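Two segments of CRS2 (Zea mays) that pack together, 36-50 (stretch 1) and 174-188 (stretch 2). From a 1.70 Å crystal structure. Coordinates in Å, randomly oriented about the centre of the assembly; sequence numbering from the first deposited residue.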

# COMPACT_ATOMS: atom_id res chain seq x y z
N ASN A 36 0.74 -8.97 3.03
CA ASN A 36 -0.43 -8.50 2.28
C ASN A 36 -1.17 -7.38 2.97
O ASN A 36 -2.24 -7.01 2.55
CB ASN A 36 -1.44 -9.64 2.09
CG ASN A 36 -1.17 -10.36 0.77
OD1 ASN A 36 -0.04 -10.49 0.30
ND2 ASN A 36 -2.22 -10.73 0.08
N VAL A 37 -0.66 -6.83 4.09
CA VAL A 37 -1.43 -5.83 4.78
C VAL A 37 -1.71 -4.61 3.91
O VAL A 37 -2.67 -3.93 4.15
CB VAL A 37 -0.78 -5.48 6.14
CG1 VAL A 37 0.54 -4.72 6.01
CG2 VAL A 37 -1.73 -4.80 7.14
N GLY A 38 -0.84 -4.30 2.96
CA GLY A 38 -1.18 -3.20 2.06
C GLY A 38 -2.46 -3.45 1.29
O GLY A 38 -3.24 -2.53 0.99
N PHE A 39 -2.67 -4.68 0.92
CA PHE A 39 -3.93 -5.07 0.27
C PHE A 39 -5.13 -4.79 1.22
O PHE A 39 -6.19 -4.26 0.85
CB PHE A 39 -3.92 -6.60 -0.00
CG PHE A 39 -3.32 -7.03 -1.36
CD1 PHE A 39 -2.57 -6.16 -2.15
CD2 PHE A 39 -3.58 -8.32 -1.83
CE1 PHE A 39 -2.08 -6.62 -3.38
CE2 PHE A 39 -3.10 -8.79 -3.05
CZ PHE A 39 -2.33 -7.93 -3.82
N GLU A 40 -4.96 -5.15 2.52
CA GLU A 40 -6.04 -4.89 3.47
C GLU A 40 -6.39 -3.43 3.54
O GLU A 40 -7.54 -3.03 3.65
CB GLU A 40 -5.64 -5.37 4.90
CG GLU A 40 -5.48 -6.95 4.97
CD GLU A 40 -5.34 -7.39 6.42
OE1 GLU A 40 -4.46 -8.10 6.82
OE2 GLU A 40 -6.13 -6.76 7.22
N MET A 41 -5.35 -2.57 3.57
CA MET A 41 -5.60 -1.12 3.67
C MET A 41 -6.35 -0.60 2.46
O MET A 41 -7.29 0.17 2.59
CB MET A 41 -4.28 -0.31 3.84
CG MET A 41 -4.49 1.18 4.08
SD MET A 41 -5.22 1.51 5.70
CE MET A 41 -3.78 1.27 6.79
N VAL A 42 -5.86 -0.95 1.27
CA VAL A 42 -6.57 -0.52 0.09
C VAL A 42 -8.02 -1.11 0.03
O VAL A 42 -8.95 -0.45 -0.43
CB VAL A 42 -5.79 -0.63 -1.25
CG1 VAL A 42 -4.51 0.18 -1.13
CG2 VAL A 42 -5.50 -2.04 -1.65
N ASP A 43 -8.21 -2.31 0.49
CA ASP A 43 -9.56 -2.84 0.52
C ASP A 43 -10.43 -2.00 1.37
O ASP A 43 -11.57 -1.79 1.07
CB ASP A 43 -9.64 -4.28 1.06
CG ASP A 43 -9.16 -5.30 0.03
OD1 ASP A 43 -9.21 -5.13 -1.17
OD2 ASP A 43 -8.74 -6.43 0.57
N ARG A 44 -9.88 -1.55 2.45
CA ARG A 44 -10.62 -0.74 3.40
C ARG A 44 -10.87 0.62 2.83
O ARG A 44 -11.95 1.19 2.98
CB ARG A 44 -9.89 -0.72 4.75
CG ARG A 44 -10.56 0.18 5.75
CD ARG A 44 -11.96 -0.29 6.22
NE ARG A 44 -12.51 0.71 7.16
CZ ARG A 44 -13.25 1.80 6.85
NH1 ARG A 44 -13.70 2.08 5.62
NH2 ARG A 44 -13.59 2.62 7.83
N ILE A 45 -9.90 1.19 2.13
CA ILE A 45 -10.13 2.51 1.52
C ILE A 45 -11.21 2.38 0.45
O ILE A 45 -12.16 3.20 0.36
CB ILE A 45 -8.83 3.06 0.92
CG1 ILE A 45 -7.90 3.41 2.11
CG2 ILE A 45 -9.07 4.29 0.00
CD1 ILE A 45 -6.45 3.56 1.65
N ALA A 46 -11.10 1.36 -0.34
CA ALA A 46 -12.07 1.15 -1.40
C ALA A 46 -13.44 1.01 -0.85
O ALA A 46 -14.42 1.60 -1.33
CB ALA A 46 -11.71 -0.09 -2.21
N ALA A 47 -13.56 0.26 0.19
CA ALA A 47 -14.84 0.15 0.81
C ALA A 47 -15.37 1.52 1.28
O ALA A 47 -16.51 1.85 1.08
CB ALA A 47 -14.89 -0.88 1.95
N GLU A 48 -14.56 2.26 2.02
CA GLU A 48 -14.98 3.51 2.52
C GLU A 48 -15.34 4.49 1.44
O GLU A 48 -16.17 5.33 1.66
CB GLU A 48 -13.86 4.08 3.33
CG GLU A 48 -14.15 5.48 3.90
CD GLU A 48 -14.88 5.35 5.21
OE1 GLU A 48 -15.29 4.28 5.63
OE2 GLU A 48 -15.01 6.50 5.83
N GLU A 49 -14.76 4.45 0.26
CA GLU A 49 -15.10 5.45 -0.71
C GLU A 49 -16.07 4.95 -1.79
O GLU A 49 -16.23 5.59 -2.85
CB GLU A 49 -13.85 6.04 -1.43
CG GLU A 49 -12.69 6.51 -0.53
CD GLU A 49 -13.07 7.69 0.35
OE1 GLU A 49 -12.60 7.89 1.46
OE2 GLU A 49 -14.06 8.38 -0.13
N GLY A 50 -16.65 3.77 -1.58
CA GLY A 50 -17.64 3.20 -2.49
C GLY A 50 -17.06 2.83 -3.80
O GLY A 50 -17.69 3.04 -4.87
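Stretch 2 (174-188) QIDTALEQGVDAVRT

Stretch 2 is helical throughout, residues 174-188, and lies across the helix 37-48 of stretch 1. The two chain directions diverge by 60° (signed crossing angle -60°), and the axes approach to 9.3 Å. Both helices run broadly the same way, so the register climbs in step: Val 37 by Ile 175, Met 41 by Leu 179, Ile 45 by Val 183, one turn at a time. The CA atoms of Met 41 and Leu 179 are 5.7 Å apart, and those of Ile 45 and Val 183 only 5.5 Å.

Gly 182 leaves the room that the end of Met 41 fills. Met 41 leaves its helix sideways, but chi1 t followed by chi2 p and chi3 p folds its end into a hole formed by Ala 178, Leu 179, Gly 182 and Val 183. Its SD lies 3.7 Å from Gly 182 CA, and its CE 3.8 Å from Leu 179 CD2. A CB at Gly 182 would point toward stretch 1 and fall 2.3 Å from Met 41 CE, a clash.

Leu 179, in the m, t rotamer, points toward stretch 1, and its CD2 comes 3.8 Å from Met 41 CA. Ile 45 (m, t) starts sideways; the extended chi2 carries its CD1 to 4.0 Å from Val 186 CG2. At the wider end, Val 37 CG2 meets Ile 175 CG2 at 3.8 Å.

Charge borders this apolar seam. Arg 44 (t, p, t) lays one guanidinium face over Val 183 CG2, leaving the edge for Glu 180, whose m, m bend returns a side chain that sets out away from stretch 1. Two nearly straight hydrogen bonds complete the salt bridge: Arg 44 NE to Glu 180 OE1, 2.6 Å, and Arg 44 NH2 to Glu 180 OE2, 2.7 Å. Glu 48 OE1 takes Arg 44 NH1 at 2.7 Å, a salt bridge within stretch 1. Farther along, Arg 187 NH2 hydrogen-bonds Glu 49 OE1 at 3.0 Å, the second salt bridge between the stretches.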

# COMPACT_ATOMS: atom_id res chain seq x y z
N GLN A 174 -4.44 -4.76 16.66
CA GLN A 174 -3.75 -3.52 16.39
C GLN A 174 -3.80 -3.20 14.91
O GLN A 174 -3.87 -2.04 14.50
CB GLN A 174 -2.32 -3.62 16.79
CG GLN A 174 -2.11 -3.78 18.31
CD GLN A 174 -0.71 -4.19 18.67
OE1 GLN A 174 0.02 -4.90 17.91
NE2 GLN A 174 -0.39 -3.95 19.91
N ILE A 175 -3.70 -4.21 14.09
CA ILE A 175 -3.74 -3.91 12.63
C ILE A 175 -5.11 -3.33 12.28
O ILE A 175 -5.25 -2.37 11.54
CB ILE A 175 -3.49 -5.17 11.77
CG1 ILE A 175 -2.04 -5.70 11.92
CG2 ILE A 175 -3.85 -4.87 10.34
CD1 ILE A 175 -0.93 -4.68 11.63
N ASP A 176 -6.17 -3.88 12.86
CA ASP A 176 -7.54 -3.34 12.61
C ASP A 176 -7.65 -1.89 12.99
O ASP A 176 -8.27 -1.09 12.27
CB ASP A 176 -8.62 -4.16 13.37
CG ASP A 176 -8.78 -5.53 12.73
OD1 ASP A 176 -8.28 -5.78 11.63
OD2 ASP A 176 -9.56 -6.38 13.41
N THR A 177 -7.01 -1.53 14.10
CA THR A 177 -7.06 -0.18 14.51
C THR A 177 -6.31 0.66 13.52
O THR A 177 -6.64 1.82 13.22
CB THR A 177 -6.41 -0.06 15.88
OG1 THR A 177 -7.34 -0.64 16.80
CG2 THR A 177 -6.24 1.35 16.23
N ALA A 178 -5.23 0.12 13.06
CA ALA A 178 -4.43 0.89 12.09
C ALA A 178 -5.20 1.09 10.78
O ALA A 178 -5.03 2.10 10.09
CB ALA A 178 -3.15 0.18 11.74
N LEU A 179 -5.98 0.10 10.37
CA LEU A 179 -6.69 0.28 9.11
C LEU A 179 -7.67 1.43 9.26
O LEU A 179 -7.93 2.17 8.32
CB LEU A 179 -7.46 -0.97 8.63
CG LEU A 179 -6.55 -2.19 8.54
CD1 LEU A 179 -7.42 -3.44 8.36
CD2 LEU A 179 -5.60 -2.04 7.32
N GLU A 180 -8.33 1.52 10.41
CA GLU A 180 -9.29 2.58 10.51
C GLU A 180 -8.57 3.93 10.45
O GLU A 180 -9.06 4.94 9.87
CB GLU A 180 -10.06 2.44 11.83
CG GLU A 180 -11.09 1.32 11.78
CD GLU A 180 -11.90 1.32 10.51
OE1 GLU A 180 -11.89 0.39 9.71
OE2 GLU A 180 -12.63 2.40 10.35
N GLN A 181 -7.38 3.96 11.06
CA GLN A 181 -6.62 5.21 11.12
C GLN A 181 -6.14 5.59 9.75
O GLN A 181 -6.11 6.78 9.38
CB GLN A 181 -5.42 5.06 12.05
CG GLN A 181 -4.50 6.28 11.96
CD GLN A 181 -3.24 6.10 12.78
OE1 GLN A 181 -2.97 4.99 13.32
NE2 GLN A 181 -2.52 7.21 12.98
N GLY A 182 -5.75 4.53 9.02
CA GLY A 182 -5.21 4.66 7.65
C GLY A 182 -6.19 5.28 6.66
O GLY A 182 -5.81 6.11 5.80
N VAL A 183 -7.43 4.92 6.77
CA VAL A 183 -8.42 5.43 5.88
C VAL A 183 -8.50 6.95 5.96
O VAL A 183 -8.57 7.68 4.98
CB VAL A 183 -9.78 4.76 6.16
CG1 VAL A 183 -10.79 5.35 5.19
CG2 VAL A 183 -9.64 3.27 5.86
N ASP A 184 -8.51 7.43 7.15
CA ASP A 184 -8.61 8.85 7.34
C ASP A 184 -7.29 9.57 6.90
O ASP A 184 -7.34 10.69 6.36
CB ASP A 184 -8.88 9.09 8.84
CG ASP A 184 -8.49 10.46 9.28
OD1 ASP A 184 -7.35 10.91 9.40
OD2 ASP A 184 -9.52 11.18 9.38
N ALA A 185 -6.12 9.00 7.25
CA ALA A 185 -4.86 9.64 6.87
C ALA A 185 -4.78 9.76 5.37
O ALA A 185 -4.25 10.71 4.82
CB ALA A 185 -3.65 8.79 7.29
N VAL A 186 -5.21 8.67 4.68
CA VAL A 186 -5.11 8.69 3.20
C VAL A 186 -6.07 9.72 2.60
O VAL A 186 -5.69 10.50 1.75
CB VAL A 186 -5.31 7.27 2.59
CG1 VAL A 186 -5.47 7.39 1.05
CG2 VAL A 186 -4.09 6.45 2.97
N ARG A 187 -7.29 9.76 3.09
CA ARG A 187 -8.21 10.79 2.61
C ARG A 187 -7.66 12.14 2.77
O ARG A 187 -7.78 13.01 1.94
CB ARG A 187 -9.45 10.77 3.42
CG ARG A 187 -10.38 9.69 3.02
CD ARG A 187 -11.77 9.92 3.60
NE ARG A 187 -12.25 11.29 3.44
CZ ARG A 187 -13.17 11.64 2.51
NH1 ARG A 187 -13.63 12.90 2.36
NH2 ARG A 187 -13.60 10.70 1.70
N THR A 188 -7.11 12.39 3.95
CA THR A 188 -6.51 13.73 4.22
C THR A 188 -5.33 14.02 3.32
O THR A 188 -5.23 15.09 2.73
CB THR A 188 -6.07 13.87 5.69
OG1 THR A 188 -7.24 13.73 6.49
CG2 THR A 188 -5.42 15.28 5.90